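Long-range contact in ferric uptake regulation protein (Vibrio cholerae, PDB 2W57), which probably senses iron by binding metal and, in its metal-bound form, represses the transcription of iron-uptake genes by binding their operator DNA: residues C31-A36 with V79-T84. Numbering follows the deposited sequence.
Sequences CQHISA and VFELST. With ZN (zinc ion), chain D.
Two backbone hydrogen bonds tie the short outer strand 34-35 to the central strand 78-82 of a three-stranded antiparallel sheet, with Ile34 and Phe80 as an antiparallel hydrogen-bonded pair. Ile34 N reaches Phe80 O at 2.8 Å, in the plane of that carbonyl, whereas Phe80 N meets Ile34 O at 2.6 Å from above the carbonyl plane. Both side chains lie on the same face of the sheet. The Phe80 ring, its CG anti to the carbonyl carbon (chi1 -60°), presents its edge to Ile34 O and brings CE2 within 4.4 Å of Ala36 CB, where Leu59 of helix 52-64 joins the cluster. Further along, a water bridges Gln32 O and Leu82 N.

Next to this pair, His33 and Glu81 share a zinc ion. They run side by side in the same direction, which brings His33 NE2 and Glu81 OE2 to the metal at 2.1 Å each; ring and carboxylate planes are 53° apart. Glu81 OE2 also accepts a hydrogen bond from His71, a second-shell residue that probably helps to fix the carboxylate. His88 and His90 complete the site, which joins the winged-helix DNA-binding domain, whose small antiparallel sheet carries this pairing, to the dimerisation domain, as in other Fur proteins.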
loop_
_atom_site.group_PDB
_atom_site.type_symbol
_atom_site.label_atom_id
_atom_site.label_comp_id
_atom_site.label_asym_id
_atom_site.label_seq_id
_atom_site.Cartn_x
_atom_site.Cartn_y
_atom_site.Cartn_z
ATOM N N CYS A 31 -15.199 1.634 13.696
ATOM C CA CYS A 31 -14.453 2.439 12.725
ATOM C C CYS A 31 -12.955 2.315 12.975
ATOM O O CYS A 31 -12.175 3.223 12.647
ATOM C CB CYS A 31 -14.873 3.912 12.782
ATOM S SG CYS A 31 -16.591 4.226 12.312
ATOM N N GLN A 32 -12.550 1.183 13.541
ATOM C CA GLN A 32 -11.153 0.962 13.877
ATOM C C GLN A 32 -10.184 0.965 12.685
ATOM O O GLN A 32 -9.004 1.289 12.863
ATOM C CB GLN A 32 -11.003 -0.325 14.655
ATOM C CG GLN A 32 -9.655 -0.433 15.307
ATOM C CD GLN A 32 -9.531 -1.669 16.145
ATOM O OE1 GLN A 32 -10.187 -1.804 17.184
ATOM N NE2 GLN A 32 -8.686 -2.589 15.699
ATOM N N HIS A 33 -10.680 0.582 11.500
ATOM C CA HIS A 33 -9.942 0.644 10.236
ATOM C C HIS A 33 -10.870 1.268 9.209
ATOM O O HIS A 33 -11.947 0.745 8.966
ATOM C CB HIS A 33 -9.570 -0.755 9.746
ATOM C CG HIS A 33 -8.468 -1.409 10.521
ATOM N ND1 HIS A 33 -8.694 -2.124 11.677
ATOM C CD2 HIS A 33 -7.136 -1.481 10.290
ATOM C CE1 HIS A 33 -7.547 -2.589 12.135
ATOM N NE2 HIS A 33 -6.585 -2.212 11.313
ATOM N N ILE A 34 -10.482 2.373 8.586
ATOM C CA ILE A 34 -11.462 3.120 7.801
ATOM C C ILE A 34 -10.816 3.956 6.699
ATOM O O ILE A 34 -9.775 4.564 6.906
ATOM C CB ILE A 34 -12.367 3.999 8.730
ATOM C CG1 ILE A 34 -13.651 4.432 8.014
ATOM C CG2 ILE A 34 -11.599 5.194 9.321
ATOM C CD1 ILE A 34 -14.739 4.913 8.964
ATOM N N SER A 35 -11.433 3.960 5.523
ATOM C CA SER A 35 -10.973 4.801 4.436
ATOM C C SER A 35 -11.540 6.195 4.607
ATOM O O SER A 35 -12.535 6.379 5.311
ATOM C CB SER A 35 -11.419 4.227 3.103
ATOM O OG SER A 35 -12.821 4.201 3.032
ATOM N N ALA A 36 -10.912 7.172 3.961
ATOM C CA ALA A 36 -11.451 8.532 3.892
ATOM C C ALA A 36 -12.905 8.590 3.372
ATOM O O ALA A 36 -13.681 9.431 3.803
ATOM C CB ALA A 36 -10.551 9.405 3.034
ATOM N N VAL A 79 -6.638 3.042 4.034
ATOM C CA VAL A 79 -7.419 2.978 5.264
ATOM C C VAL A 79 -6.592 3.526 6.421
ATOM O O VAL A 79 -5.352 3.424 6.443
ATOM C CB VAL A 79 -7.954 1.543 5.586
ATOM C CG1 VAL A 79 -8.938 1.075 4.522
ATOM C CG2 VAL A 79 -6.830 0.548 5.709
ATOM N N PHE A 80 -7.292 4.109 7.380
ATOM C CA PHE A 80 -6.671 4.748 8.508
ATOM C C PHE A 80 -7.131 4.068 9.794
ATOM O O PHE A 80 -8.166 3.405 9.828
ATOM C CB PHE A 80 -7.035 6.233 8.526
ATOM C CG PHE A 80 -6.606 6.994 7.283
ATOM C CD1 PHE A 80 -5.471 7.799 7.305
ATOM C CD2 PHE A 80 -7.353 6.923 6.102
ATOM C CE1 PHE A 80 -5.078 8.517 6.178
ATOM C CE2 PHE A 80 -6.967 7.628 4.963
ATOM C CZ PHE A 80 -5.822 8.428 4.998
ATOM N N GLU A 81 -6.342 4.233 10.845
ATOM C CA GLU A 81 -6.652 3.719 12.167
ATOM C C GLU A 81 -5.884 4.605 13.130
ATOM O O GLU A 81 -4.937 5.275 12.717
ATOM C CB GLU A 81 -6.224 2.248 12.320
ATOM C CG GLU A 81 -4.773 1.941 11.927
ATOM C CD GLU A 81 -4.328 0.534 12.320
ATOM O OE1 GLU A 81 -4.595 0.131 13.479
ATOM O OE2 GLU A 81 -3.703 -0.175 11.489
ATOM N N LEU A 82 -6.308 4.626 14.394
ATOM C CA LEU A 82 -5.596 5.360 15.430
ATOM C C LEU A 82 -4.330 4.595 15.743
ATOM O O LEU A 82 -4.332 3.367 15.702
ATOM C CB LEU A 82 -6.457 5.491 16.686
ATOM C CG LEU A 82 -7.664 6.436 16.593
ATOM C CD1 LEU A 82 -8.728 6.081 17.631
ATOM C CD2 LEU A 82 -7.252 7.916 16.718
ATOM N N SER A 83 -3.251 5.316 16.037
ATOM C CA SER A 83 -1.960 4.699 16.355
ATOM C C SER A 83 -1.999 3.858 17.630
ATOM O O SER A 83 -2.815 4.101 18.514
ATOM C CB SER A 83 -0.878 5.772 16.495
ATOM O OG SER A 83 -0.738 6.503 15.296
ATOM N N THR A 84 -1.128 2.852 17.687
ATOM C CA THR A 84 -0.806 2.108 18.913
ATOM C C THR A 84 0.615 1.559 18.791
ATOM O O THR A 84 1.093 1.325 17.687
ATOM C CB THR A 84 -1.783 0.919 19.191
ATOM O OG1 THR A 84 -1.986 0.168 17.987
ATOM C CG2 THR A 84 -3.143 1.406 19.727
HETATM ZN ZN ZN D . -4.532 -2.027 11.893
HETATM O O HOH W 1 -9.094 3.250 15.147
#